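Local coordinates for protein oxidoreductase, Gfo/Idh/MocA family (Vibrio cholerae, PDB 1XEA) that is of unknown specific function but probably acts as a nicotinamide-dinucleotide-dependent oxidoreductase, with its cofactor bound by an N-terminal Rossmann domain, at residues A234-S239 with K244-N249; L133-Q138 with A228-V233; H191-L196 with N216-I221; D166-P171 with A198-Q203; I5-L10 with A17-L22. All coordinates share one frame; numbering follows the deposited sequence.

Contact 1. Residues A234-S239 with K244-N249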
# COMPACT_ATOMS: atom_id res chain seq x y z
N ALA A 234 -9.45 12.05 9.32
CA ALA A 234 -10.09 11.31 8.24
C ALA A 234 -9.72 9.84 8.33
O ALA A 234 -8.77 9.47 9.03
CB ALA A 234 -9.67 11.89 6.89
N TYR A 235 -10.50 9.00 7.64
CA TYR A 235 -10.28 7.54 7.58
C TYR A 235 -10.66 7.06 6.19
O TYR A 235 -11.56 7.60 5.56
CB TYR A 235 -11.19 6.78 8.55
CG TYR A 235 -10.93 7.00 10.01
CD1 TYR A 235 -11.42 8.13 10.66
CD2 TYR A 235 -10.23 6.05 10.76
CE1 TYR A 235 -11.20 8.32 12.02
CE2 TYR A 235 -10.00 6.23 12.12
CZ TYR A 235 -10.49 7.37 12.74
OH TYR A 235 -10.26 7.56 14.08
N LEU A 236 -9.99 6.02 5.72
CA LEU A 236 -10.29 5.46 4.41
C LEU A 236 -10.09 3.97 4.49
O LEU A 236 -8.95 3.50 4.54
CB LEU A 236 -9.37 6.04 3.34
CG LEU A 236 -9.80 5.92 1.87
CD1 LEU A 236 -8.57 6.12 1.01
CD2 LEU A 236 -10.43 4.58 1.56
N PHE A 237 -11.18 3.22 4.50
CA PHE A 237 -11.09 1.77 4.56
C PHE A 237 -11.23 1.16 3.17
O PHE A 237 -12.22 1.42 2.48
CB PHE A 237 -12.18 1.21 5.48
CG PHE A 237 -12.10 1.72 6.88
CD1 PHE A 237 -12.88 2.80 7.29
CD2 PHE A 237 -11.28 1.09 7.81
CE1 PHE A 237 -12.85 3.24 8.62
CE2 PHE A 237 -11.24 1.53 9.15
CZ PHE A 237 -12.02 2.60 9.55
N ASP A 238 -10.25 0.36 2.77
CA ASP A 238 -10.26 -0.29 1.46
C ASP A 238 -10.89 -1.69 1.54
O ASP A 238 -10.98 -2.41 0.55
CB ASP A 238 -8.82 -0.40 0.91
CG ASP A 238 -7.85 -0.90 1.96
OD1 ASP A 238 -7.63 -0.19 2.97
OD2 ASP A 238 -7.30 -2.00 1.79
N SER A 239 -11.31 -2.06 2.74
CA SER A 239 -11.95 -3.35 2.96
C SER A 239 -12.57 -3.33 4.36
O SER A 239 -12.63 -2.28 5.01
CB SER A 239 -10.94 -4.50 2.86
OG SER A 239 -10.12 -4.58 4.01
N LYS A 244 -6.78 3.10 6.65
CA LYS A 244 -5.76 4.02 7.08
C LYS A 244 -6.40 5.23 7.73
O LYS A 244 -7.49 5.65 7.35
CB LYS A 244 -4.86 4.42 5.90
CG LYS A 244 -5.57 4.60 4.59
CD LYS A 244 -4.60 4.91 3.44
CE LYS A 244 -3.75 3.71 3.05
NZ LYS A 244 -3.16 3.85 1.67
N MSE A 245 -5.73 5.75 8.76
CA MSE A 245 -6.20 6.90 9.52
C MSE A 245 -5.24 8.07 9.32
O MSE A 245 -4.03 7.93 9.48
CB MSE A 245 -6.26 6.54 11.00
CG MSE A 245 -6.75 7.64 11.91
SE MSE A 245 -6.72 7.17 13.84
CE MSE A 245 -5.17 8.23 14.37
N TRP A 246 -5.80 9.21 8.95
CA TRP A 246 -5.03 10.43 8.75
C TRP A 246 -5.34 11.40 9.89
O TRP A 246 -6.46 11.90 10.02
CB TRP A 246 -5.40 11.05 7.40
CG TRP A 246 -4.97 10.23 6.23
CD1 TRP A 246 -3.71 9.80 5.96
CD2 TRP A 246 -5.80 9.76 5.16
NE1 TRP A 246 -3.69 9.10 4.79
CE2 TRP A 246 -4.96 9.05 4.28
CE3 TRP A 246 -7.16 9.86 4.87
CZ2 TRP A 246 -5.44 8.45 3.12
CZ3 TRP A 246 -7.64 9.26 3.71
CH2 TRP A 246 -6.78 8.56 2.84
N ARG A 247 -4.34 11.67 10.72
CA ARG A 247 -4.48 12.54 11.86
C ARG A 247 -3.16 13.25 12.10
O ARG A 247 -2.10 12.64 11.98
CB ARG A 247 -4.87 11.72 13.08
CG ARG A 247 -4.68 12.43 14.39
CD ARG A 247 -5.09 11.52 15.52
NE ARG A 247 -6.53 11.33 15.53
CZ ARG A 247 -7.16 10.43 16.29
NH1 ARG A 247 -6.44 9.64 17.09
NH2 ARG A 247 -8.49 10.34 16.24
N ASP A 248 -3.23 14.54 12.41
CA ASP A 248 -2.02 15.33 12.64
C ASP A 248 -1.09 15.25 11.43
O ASP A 248 0.13 15.21 11.57
CB ASP A 248 -1.28 14.83 13.88
CG ASP A 248 -2.15 14.84 15.12
OD1 ASP A 248 -2.73 15.90 15.44
OD2 ASP A 248 -2.24 13.78 15.78
N ASN A 249 -1.69 15.23 10.25
CA ASN A 249 -0.94 15.16 9.01
C ASN A 249 -0.05 13.93 8.98
O ASN A 249 1.05 13.97 8.45
CB ASN A 249 -0.09 16.40 8.82
CG ASN A 249 0.28 16.62 7.37
OD1 ASN A 249 -0.58 16.54 6.48
ND2 ASN A 249 1.56 16.90 7.11

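Contact 2. Residues L133-Q138 with A228-V233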
# COMPACT_ATOMS: atom_id res chain seq x y z
N LEU A 133 -15.35 4.72 14.10
CA LEU A 133 -16.35 5.76 13.84
C LEU A 133 -17.63 5.52 14.66
O LEU A 133 -18.49 4.75 14.24
CB LEU A 133 -16.67 5.79 12.35
CG LEU A 133 -15.44 5.70 11.44
CD1 LEU A 133 -15.89 5.52 10.01
CD2 LEU A 133 -14.59 6.94 11.61
N SER A 134 -17.74 6.19 15.80
CA SER A 134 -18.91 6.02 16.68
C SER A 134 -20.23 6.39 16.01
O SER A 134 -21.27 5.80 16.30
CB SER A 134 -18.72 6.83 17.98
OG SER A 134 -18.43 8.20 17.72
N GLU A 135 -20.17 7.38 15.12
CA GLU A 135 -21.34 7.81 14.40
C GLU A 135 -21.99 6.61 13.69
O GLU A 135 -23.21 6.55 13.55
CB GLU A 135 -20.98 8.88 13.37
CG GLU A 135 -20.73 10.29 13.93
CD GLU A 135 -19.44 10.43 14.75
OE1 GLU A 135 -18.47 9.68 14.51
OE2 GLU A 135 -19.41 11.33 15.63
N LEU A 136 -21.20 5.64 13.24
CA LEU A 136 -21.82 4.51 12.59
C LEU A 136 -22.43 3.58 13.61
O LEU A 136 -23.52 3.05 13.40
CB LEU A 136 -20.83 3.73 11.72
CG LEU A 136 -20.52 4.38 10.37
CD1 LEU A 136 -19.61 3.48 9.59
CD2 LEU A 136 -21.80 4.65 9.59
N ALA A 137 -21.74 3.39 14.72
CA ALA A 137 -22.25 2.50 15.77
C ALA A 137 -23.57 3.02 16.31
O ALA A 137 -24.55 2.29 16.37
CB ALA A 137 -21.24 2.39 16.90
N GLN A 138 -23.58 4.30 16.69
CA GLN A 138 -24.77 4.92 17.24
C GLN A 138 -25.80 5.31 16.19
O GLN A 138 -26.93 5.66 16.52
CB GLN A 138 -24.37 6.15 18.02
CG GLN A 138 -23.51 5.85 19.21
CD GLN A 138 -22.90 7.13 19.78
OE1 GLN A 138 -22.10 7.80 19.11
NE2 GLN A 138 -23.29 7.47 21.01
N ALA A 228 -14.41 8.48 5.61
CA ALA A 228 -15.11 9.32 6.58
C ALA A 228 -14.24 10.50 6.97
O ALA A 228 -13.02 10.36 7.09
CB ALA A 228 -15.44 8.49 7.81
N SER A 229 -14.83 11.66 7.16
CA SER A 229 -14.00 12.77 7.57
C SER A 229 -14.64 13.61 8.66
O SER A 229 -15.85 13.78 8.71
CB SER A 229 -13.65 13.65 6.37
OG SER A 229 -14.69 14.55 6.09
N TYR A 230 -13.78 14.12 9.53
CA TYR A 230 -14.20 14.96 10.64
C TYR A 230 -13.32 16.19 10.51
O TYR A 230 -12.74 16.43 9.45
CB TYR A 230 -13.91 14.27 11.96
CG TYR A 230 -14.62 12.95 12.14
CD1 TYR A 230 -14.15 11.79 11.53
CD2 TYR A 230 -15.77 12.87 12.93
CE1 TYR A 230 -14.81 10.58 11.71
CE2 TYR A 230 -16.43 11.66 13.10
CZ TYR A 230 -15.95 10.53 12.50
OH TYR A 230 -16.60 9.33 12.70
N ASP A 231 -13.22 16.98 11.57
CA ASP A 231 -12.35 18.14 11.47
C ASP A 231 -10.93 17.69 11.73
O ASP A 231 -10.62 17.16 12.79
CB ASP A 231 -12.77 19.24 12.45
CG ASP A 231 -14.10 19.89 12.06
OD1 ASP A 231 -14.24 20.32 10.88
OD2 ASP A 231 -15.00 19.98 12.94
N ASN A 232 -10.07 17.88 10.73
CA ASN A 232 -8.65 17.51 10.80
C ASN A 232 -8.41 16.05 11.06
O ASN A 232 -7.32 15.65 11.48
CB ASN A 232 -7.93 18.34 11.86
CG ASN A 232 -7.86 19.80 11.48
OD1 ASN A 232 -7.57 20.15 10.33
ND2 ASN A 232 -8.13 20.67 12.44
N VAL A 233 -9.42 15.24 10.78
CA VAL A 233 -9.28 13.81 10.96
C VAL A 233 -10.03 13.12 9.84
O VAL A 233 -11.11 13.56 9.45
CB VAL A 233 -9.83 13.36 12.32
CG1 VAL A 233 -9.51 11.88 12.52
CG2 VAL A 233 -9.19 14.19 13.45

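Contact 3. Residues H191-L196 with N216-I221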
# COMPACT_ATOMS: atom_id res chain seq x y z
N HIS A 191 -25.64 6.65 -14.85
CA HIS A 191 -25.27 6.38 -16.23
C HIS A 191 -25.88 5.07 -16.64
O HIS A 191 -25.91 4.11 -15.87
CB HIS A 191 -23.76 6.29 -16.38
CG HIS A 191 -23.30 6.01 -17.78
ND1 HIS A 191 -23.49 6.89 -18.82
CD2 HIS A 191 -22.63 4.96 -18.30
CE1 HIS A 191 -22.95 6.40 -19.92
NE2 HIS A 191 -22.42 5.23 -19.63
N MSE A 192 -26.38 5.02 -17.87
CA MSE A 192 -26.99 3.82 -18.41
C MSE A 192 -26.10 3.27 -19.52
O MSE A 192 -25.83 3.95 -20.50
CB MSE A 192 -28.37 4.15 -18.97
CG MSE A 192 -29.33 4.79 -17.99
SE MSE A 192 -30.08 3.55 -16.69
CE MSE A 192 -30.69 2.16 -17.91
N SER A 193 -25.62 2.04 -19.35
CA SER A 193 -24.80 1.43 -20.39
C SER A 193 -25.73 0.49 -21.13
O SER A 193 -26.42 -0.33 -20.52
CB SER A 193 -23.63 0.65 -19.79
OG SER A 193 -22.89 0.02 -20.83
N GLU A 194 -25.73 0.60 -22.46
CA GLU A 194 -26.62 -0.20 -23.30
C GLU A 194 -28.01 0.09 -22.74
O GLU A 194 -28.46 1.24 -22.75
CB GLU A 194 -26.31 -1.69 -23.19
CG GLU A 194 -26.18 -2.37 -24.53
CD GLU A 194 -24.78 -2.23 -25.11
OE1 GLU A 194 -23.89 -2.99 -24.68
OE2 GLU A 194 -24.56 -1.37 -25.99
N GLY A 195 -28.67 -0.93 -22.22
CA GLY A 195 -30.00 -0.73 -21.68
C GLY A 195 -30.11 -0.93 -20.18
O GLY A 195 -31.21 -1.02 -19.64
N LEU A 196 -28.96 -0.98 -19.50
CA LEU A 196 -28.95 -1.18 -18.06
C LEU A 196 -28.32 -0.03 -17.26
O LEU A 196 -27.79 0.92 -17.83
CB LEU A 196 -28.22 -2.48 -17.75
CG LEU A 196 -28.74 -3.67 -18.54
CD1 LEU A 196 -27.86 -4.86 -18.29
CD2 LEU A 196 -30.19 -3.95 -18.16
N ASN A 216 -20.55 1.87 -8.86
CA ASN A 216 -20.25 1.77 -10.28
C ASN A 216 -20.09 0.30 -10.57
O ASN A 216 -19.02 -0.27 -10.36
CB ASN A 216 -18.96 2.51 -10.61
CG ASN A 216 -18.71 2.59 -12.09
OD1 ASN A 216 -19.09 1.70 -12.84
ND2 ASN A 216 -18.07 3.66 -12.52
N ARG A 217 -21.16 -0.33 -11.04
CA ARG A 217 -21.11 -1.75 -11.34
C ARG A 217 -20.48 -2.07 -12.68
O ARG A 217 -20.63 -3.17 -13.21
CB ARG A 217 -22.51 -2.35 -11.21
CG ARG A 217 -22.92 -2.42 -9.77
CD ARG A 217 -24.28 -2.97 -9.60
NE ARG A 217 -24.40 -4.30 -10.15
CZ ARG A 217 -25.45 -5.07 -9.94
NH1 ARG A 217 -26.46 -4.63 -9.20
NH2 ARG A 217 -25.49 -6.28 -10.47
N GLN A 218 -19.77 -1.09 -13.22
CA GLN A 218 -19.04 -1.25 -14.46
C GLN A 218 -17.67 -0.64 -14.18
O GLN A 218 -17.13 0.09 -15.00
CB GLN A 218 -19.70 -0.49 -15.61
CG GLN A 218 -20.90 -1.19 -16.25
CD GLN A 218 -20.94 -0.96 -17.76
OE1 GLN A 218 -20.82 0.18 -18.22
NE2 GLN A 218 -21.12 -2.04 -18.52
N PHE A 219 -17.14 -0.94 -13.00
CA PHE A 219 -15.85 -0.42 -12.55
C PHE A 219 -14.73 -1.37 -13.00
O PHE A 219 -14.99 -2.53 -13.34
CB PHE A 219 -15.87 -0.30 -11.02
CG PHE A 219 -14.85 0.65 -10.46
CD1 PHE A 219 -14.87 2.00 -10.79
CD2 PHE A 219 -13.90 0.20 -9.55
CE1 PHE A 219 -13.97 2.89 -10.21
CE2 PHE A 219 -12.99 1.08 -8.97
CZ PHE A 219 -13.03 2.44 -9.30
N GLY A 220 -13.50 -0.89 -12.98
CA GLY A 220 -12.38 -1.72 -13.39
C GLY A 220 -12.13 -2.91 -12.48
O GLY A 220 -11.45 -3.87 -12.86
N ILE A 221 -12.70 -2.87 -11.28
CA ILE A 221 -12.52 -3.95 -10.31
C ILE A 221 -13.65 -3.93 -9.27
O ILE A 221 -14.32 -2.91 -9.09
CB ILE A 221 -11.15 -3.83 -9.58
CG1 ILE A 221 -10.77 -5.15 -8.91
CG2 ILE A 221 -11.21 -2.76 -8.52
CD1 ILE A 221 -9.32 -5.19 -8.46

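Contact 4. Residues D166-P171 with A198-Q203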
# COMPACT_ATOMS: atom_id res chain seq x y z
N ASP A 166 -31.63 -4.42 -4.58
CA ASP A 166 -30.81 -5.55 -4.15
C ASP A 166 -29.32 -5.27 -4.02
O ASP A 166 -28.55 -6.16 -3.64
CB ASP A 166 -31.03 -6.73 -5.10
CG ASP A 166 -32.48 -7.16 -5.16
OD1 ASP A 166 -33.04 -7.55 -4.11
OD2 ASP A 166 -33.07 -7.09 -6.26
N ASP A 167 -28.90 -4.04 -4.29
CA ASP A 167 -27.48 -3.73 -4.21
C ASP A 167 -27.19 -2.35 -3.63
O ASP A 167 -26.73 -2.24 -2.49
CB ASP A 167 -26.87 -3.84 -5.61
CG ASP A 167 -25.47 -4.37 -5.58
OD1 ASP A 167 -24.99 -4.76 -4.50
OD2 ASP A 167 -24.83 -4.42 -6.66
N PHE A 168 -27.46 -1.32 -4.42
CA PHE A 168 -27.22 0.07 -4.04
C PHE A 168 -27.75 0.39 -2.65
O PHE A 168 -27.24 1.27 -1.96
CB PHE A 168 -27.87 1.01 -5.05
CG PHE A 168 -27.48 2.44 -4.86
CD1 PHE A 168 -26.18 2.86 -5.12
CD2 PHE A 168 -28.42 3.38 -4.42
CE1 PHE A 168 -25.80 4.19 -4.94
CE2 PHE A 168 -28.05 4.72 -4.23
CZ PHE A 168 -26.74 5.13 -4.49
N ILE A 169 -28.78 -0.34 -2.24
CA ILE A 169 -29.37 -0.12 -0.93
C ILE A 169 -28.33 -0.33 0.16
O ILE A 169 -28.45 0.22 1.24
CB ILE A 169 -30.57 -1.06 -0.70
CG1 ILE A 169 -31.41 -0.54 0.46
CG2 ILE A 169 -30.08 -2.47 -0.42
CD1 ILE A 169 -32.83 -1.03 0.42
N HIS A 170 -27.30 -1.12 -0.13
CA HIS A 170 -26.27 -1.36 0.85
C HIS A 170 -25.55 -0.05 1.15
O HIS A 170 -25.64 0.47 2.26
CB HIS A 170 -25.26 -2.39 0.35
CG HIS A 170 -25.60 -3.79 0.74
ND1 HIS A 170 -25.90 -4.15 2.03
CD2 HIS A 170 -25.69 -4.92 -0.00
CE1 HIS A 170 -26.17 -5.44 2.08
NE2 HIS A 170 -26.04 -5.94 0.86
N PRO A 171 -24.85 0.52 0.16
CA PRO A 171 -24.15 1.78 0.44
C PRO A 171 -25.08 2.94 0.80
O PRO A 171 -24.76 3.76 1.66
CB PRO A 171 -23.38 2.05 -0.86
CG PRO A 171 -24.23 1.40 -1.90
CD PRO A 171 -24.64 0.11 -1.24
N ALA A 198 -25.45 1.31 -15.13
CA ALA A 198 -24.03 1.02 -14.94
C ALA A 198 -23.56 1.58 -13.60
O ALA A 198 -23.04 0.83 -12.77
CB ALA A 198 -23.22 1.61 -16.09
N ARG A 199 -23.73 2.88 -13.38
CA ARG A 199 -23.33 3.49 -12.11
C ARG A 199 -24.37 4.47 -11.59
O ARG A 199 -25.01 5.17 -12.37
CB ARG A 199 -21.99 4.21 -12.23
CG ARG A 199 -22.12 5.53 -12.92
CD ARG A 199 -21.03 6.49 -12.57
NE ARG A 199 -21.34 7.76 -13.22
CZ ARG A 199 -22.30 8.59 -12.82
NH1 ARG A 199 -23.04 8.31 -11.76
NH2 ARG A 199 -22.55 9.70 -13.50
N LEU A 200 -24.50 4.53 -10.26
CA LEU A 200 -25.46 5.40 -9.59
C LEU A 200 -24.75 6.16 -8.48
O LEU A 200 -23.97 5.57 -7.72
CB LEU A 200 -26.59 4.55 -8.99
CG LEU A 200 -27.77 5.26 -8.34
CD1 LEU A 200 -28.50 6.09 -9.37
CD2 LEU A 200 -28.70 4.23 -7.73
N ASP A 201 -25.00 7.46 -8.37
CA ASP A 201 -24.36 8.27 -7.35
C ASP A 201 -25.33 9.22 -6.66
O ASP A 201 -25.76 10.22 -7.25
CB ASP A 201 -23.21 9.08 -7.96
CG ASP A 201 -22.04 8.21 -8.37
OD1 ASP A 201 -21.53 7.45 -7.53
OD2 ASP A 201 -21.62 8.29 -9.55
N VAL A 202 -25.66 8.90 -5.42
CA VAL A 202 -26.58 9.71 -4.64
C VAL A 202 -25.82 10.42 -3.53
O VAL A 202 -25.14 9.79 -2.72
CB VAL A 202 -27.69 8.86 -4.02
CG1 VAL A 202 -28.54 9.72 -3.10
CG2 VAL A 202 -28.54 8.25 -5.11
N GLN A 203 -25.96 11.73 -3.50
CA GLN A 203 -25.27 12.55 -2.51
C GLN A 203 -26.14 13.72 -2.04
O GLN A 203 -26.78 14.39 -2.85
CB GLN A 203 -23.97 13.05 -3.14
CG GLN A 203 -23.53 14.43 -2.69
CD GLN A 203 -22.18 14.83 -3.25
OE1 GLN A 203 -21.81 16.01 -3.19
NE2 GLN A 203 -21.43 13.87 -3.79

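Contact 5. Residues I5-L10 with A17-L22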
# COMPACT_ATOMS: atom_id res chain seq x y z
N ILE A 5 -34.99 -20.15 17.07
CA ILE A 5 -35.19 -19.37 15.87
C ILE A 5 -35.49 -20.29 14.69
O ILE A 5 -34.97 -21.39 14.60
CB ILE A 5 -33.91 -18.52 15.56
CG1 ILE A 5 -33.85 -17.28 16.46
CG2 ILE A 5 -33.90 -18.06 14.11
CD1 ILE A 5 -33.74 -17.57 17.94
N ALA A 6 -36.36 -19.84 13.79
CA ALA A 6 -36.69 -20.63 12.63
C ALA A 6 -36.20 -19.86 11.42
O ALA A 6 -36.46 -18.66 11.28
CB ALA A 6 -38.18 -20.84 12.55
N MSE A 7 -35.46 -20.54 10.56
CA MSE A 7 -34.96 -19.91 9.36
C MSE A 7 -35.73 -20.41 8.14
O MSE A 7 -35.61 -21.56 7.73
CB MSE A 7 -33.48 -20.21 9.19
CG MSE A 7 -32.60 -19.43 10.14
SE MSE A 7 -30.74 -19.72 9.79
CE MSE A 7 -30.75 -19.52 7.86
N ILE A 8 -36.53 -19.51 7.58
CA ILE A 8 -37.33 -19.85 6.42
C ILE A 8 -36.63 -19.37 5.16
O ILE A 8 -36.26 -18.20 5.05
CB ILE A 8 -38.72 -19.18 6.48
CG1 ILE A 8 -39.51 -19.72 7.68
CG2 ILE A 8 -39.48 -19.43 5.19
CD1 ILE A 8 -39.24 -18.99 8.97
N GLY A 9 -36.46 -20.28 4.20
CA GLY A 9 -35.82 -19.93 2.94
C GLY A 9 -34.31 -20.00 2.97
O GLY A 9 -33.63 -19.01 3.24
N LEU A 10 -33.78 -21.17 2.66
CA LEU A 10 -32.34 -21.36 2.68
C LEU A 10 -31.67 -21.17 1.32
O LEU A 10 -31.32 -22.14 0.66
CB LEU A 10 -32.01 -22.73 3.26
CG LEU A 10 -32.72 -22.99 4.59
CD1 LEU A 10 -32.36 -24.38 5.09
CD2 LEU A 10 -32.34 -21.94 5.62
N ALA A 17 -23.75 -17.15 4.91
CA ALA A 17 -23.50 -16.38 6.12
C ALA A 17 -24.36 -16.72 7.32
O ALA A 17 -23.86 -17.15 8.36
CB ALA A 17 -23.64 -14.89 5.80
N TYR A 18 -25.66 -16.51 7.17
CA TYR A 18 -26.59 -16.76 8.27
C TYR A 18 -26.51 -18.15 8.89
O TYR A 18 -26.16 -18.30 10.06
CB TYR A 18 -28.01 -16.45 7.80
CG TYR A 18 -28.20 -14.99 7.48
CD1 TYR A 18 -28.41 -14.57 6.18
CD2 TYR A 18 -28.20 -14.03 8.49
CE1 TYR A 18 -28.63 -13.23 5.89
CE2 TYR A 18 -28.42 -12.69 8.22
CZ TYR A 18 -28.64 -12.29 6.91
OH TYR A 18 -28.89 -10.97 6.62
N LEU A 19 -26.84 -19.17 8.11
CA LEU A 19 -26.81 -20.53 8.61
C LEU A 19 -25.51 -20.85 9.35
O LEU A 19 -25.53 -21.28 10.51
CB LEU A 19 -27.03 -21.52 7.47
CG LEU A 19 -27.99 -22.66 7.80
CD1 LEU A 19 -28.01 -23.62 6.63
CD2 LEU A 19 -27.56 -23.38 9.07
N PRO A 20 -24.35 -20.63 8.69
CA PRO A 20 -23.10 -20.92 9.38
C PRO A 20 -22.88 -20.15 10.68
O PRO A 20 -22.28 -20.67 11.62
CB PRO A 20 -22.04 -20.62 8.31
CG PRO A 20 -22.70 -19.62 7.43
CD PRO A 20 -24.10 -20.13 7.33
N VAL A 21 -23.39 -18.93 10.75
CA VAL A 21 -23.22 -18.14 11.96
C VAL A 21 -24.17 -18.61 13.04
O VAL A 21 -23.79 -18.71 14.19
CB VAL A 21 -23.48 -16.64 11.70
CG1 VAL A 21 -23.57 -15.88 13.01
CG2 VAL A 21 -22.38 -16.07 10.85
N LEU A 22 -25.41 -18.90 12.67
CA LEU A 22 -26.38 -19.34 13.65
C LEU A 22 -26.15 -20.73 14.18
O LEU A 22 -26.24 -20.96 15.38
CB LEU A 22 -27.77 -19.25 13.08
CG LEU A 22 -28.50 -17.96 13.44
CD1 LEU A 22 -27.72 -16.74 12.97
CD2 LEU A 22 -29.86 -18.00 12.80

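Contact 1. Residues A234-S239 with K244-N249
Tyr235 lies beside selenomethionine Met245 across a non-hydrogen-bonded antiparallel pair, and its side chain can be followed outward atom by atom. Tyr235 CB passes 4.1 Å from Lys244 O. With CG anti to the carbonyl carbon (chi1 -67°), the ring then runs along the neighbouring side chain: Tyr235 CE2 comes within 3.5 Å of Met245 CG, which sits over one ring face in a CH-pi contact. At the tip, Tyr235 OH is 3.6 Å from Met245 SE, and the selenium approaches the ring obliquely as a Met-aromatic contact. Trp246 lies on the other face of the sheet, its CH2 3.5 Å from Leu236 CD1 and the Ala234 methyl at its indole edge. Two hydrogen-bonded pairs flank Tyr235-Met245, including Trp246 N to Ala234 O at 3.0 Å. Trp246 NE1 hydrogen-bonds to Glu251 OE2. This hairpin is flanked in its sheet by strands 223-230 and 250-255, while Phe219 and Ile221 of the second subunit pack on Ala234 and Trp246.

Contact 2. Residues L133-Q138 with A228-V233
A buried contact of mixed character, part apolar packing and part hydrogen bond, joins Leu133 and Glu135, at the start of helix 134-138, to Ala228 and Tyr230 on strand 223-230. The Tyr230 ring presents its edge to both partners. Leu133 CD2 lies near the ring plane, 3.6 Å from Tyr230 CE1, and the Glu135 carboxylate reaches the opposite side of the phenol, with Glu135 OE1 3.2 Å from Tyr230 CE2. Tyr230 OH donates to Glu135 OE1 over 2.6 Å. The hydroxyl comes from above the carboxylate plane, which is turned 62° against the ring. A bend in the Glu135 chain (chi2 70°) turns the carboxylate back along the phenol, and the two side chains overlap while running opposite ways. OE2 accepts from Ala143 N, and this second bond restrains rotation of the carboxylate. Beside the polar pair, Leu133 CD1 rests 3.7 Å from Ala228 CB. Leu133 occupies the N-cap position and also packs on Tyr235 and Phe237. The Glu135 side chain is about 4 Å from a bound nickel ion. The large mixed sheet with helices packed on it, to which this contact belongs, is consistent with the C-terminal domain of Gfo/Idh/MocA oxidoreductases.

Contact 3. Residues H191-L196 with N216-I221
Ser193, which meets Gln218 across this contact, has its backbone O bonded by Leu196 N at 2.8 Å, while the return bond from Ser193 N to Leu196 O is weak. The pair closes the turn that follows the serine, whose side chain points toward the glutamine. Ser193 CB borders the Gln218 side-chain amide, and OG, anti to the backbone N (chi1 178°), lies beside it. Ser193 CB is 3.7 Å from Gln218 CD. The glutamine reaches across from its loop on a chain bent at chi2. Two local motifs set the backbones that carry these side chains. Ser193 to Leu196 form a type II' beta turn, the tight two-residue connection of a beta hairpin, here between strands 186-193 and 196-206. On the other segment, Asn216 OD1 accepts from Gln218 N at 2.9 Å, in the carbonyl plane, which makes an Asx turn at the end of strand 209-216. That bond ties the start of the loop before strand 223-230 to the last residue of strand 209-216. Ala198 packs against both Ser193 and Gln218, and Pro157 also touches Gln218. The loop faces the second subunit as well: Gln218 packs on Asp231 of that chain, and the Phe219 ring meets Trp246 of the same neighbour.

Contact 4. Residues D166-P171 with A198-Q203
The Phe168 ring carries Leu200 CD2 over one face and has Val202 CB at its edge, in plane. Leu200 CD2 stands almost above the centre of the Phe168 ring, 3.5 Å from its centroid and 13° off the normal, in a CH-pi contact. The ring atom nearest to Leu200 CD2 is Phe168 CD2, at 3.4 Å. Val202 CG2 approaches the far end of the ring obliquely, 3.7 Å from Phe168 CZ. The ring reaches the strand because CG is anti to the backbone N (chi1 -170°), which extends the side chain from helix 160-175 towards the sheet. Leu200 and Val202, two residues apart on strand 196-206, both point to this helix; Asp201 between them points away, and Asp201 OD2 forms a salt bridge with Arg199 NH1 (2.6 Å). Ala213 and Met215 of strand 209-216 and Ile302 of helix 286-311 also pack on Phe168. Within this helix-sheet interface the side chains that meet are all apolar, so cohesion rests on dispersion and on burial of the ring, while this charged pair is kept to the strand's other face.

Contact 5. Residues I5-L10 with A17-L22
The first beta-alpha unit of the Rossmann domain brings Met7, on strand 3-8, against Tyr18, Leu19 and Leu22 of helix 12-22. The segment axes run nearly antiparallel (157°) with a closest approach of 10.9 Å, as expected where a helix returns over its strand in a beta-alpha-beta crossover. Met7, a selenomethionine, reaches into the space between the axes to meet the helix side chains. Its chain is extended as far as the selenium; Met7 SE lies 3.6 Å from Leu22 CD2, and the chain then bends at chi3 (46°), carrying CE towards the preceding helical turn. Met7 CE ends 4.1 Å from Tyr18 CB and 4.2 Å from Leu19 CG. Two residues earlier, on the same face of the strand, Ile5 CG2 meets Leu22 CD2 from further off, at 4.2 Å. Gly9, just after the strand, belongs to a sequence pattern consistent with a dinucleotide-binding glycine-rich turn. Tyr18 OH is engaged elsewhere, by Asp93. The side-chain atoms meeting here are aliphatic carbons and selenium, all from buried residues, so helix and strand are held by nonpolar packing rather than by directional bonds.

In the fold
From the N terminus, contact 5 comes first, closing the short loop and first helical turn that join strand 3-8 to the rest of helix 12-22 in the Rossmann domain, before any of the others begins. Contact 2 spans much further, from 133-138 to 228-233. Inside its loop lie contacts 4 and 3, whose segments alternate along the chain and therefore cross: helix 160-175 and strand 196-206 interleave with strand 186-193 and the loop after strand 209-216. Contact 1, the hairpin of strands 233-237 and 242-247, follows contact 2 in series and touches it directly. Contacts 1 to 4 all reach the eight-stranded mixed sheet and the second subunit, while contact 5 is centred about 32 Å from the centre of contact 2, on the opposite side of the chain's centre.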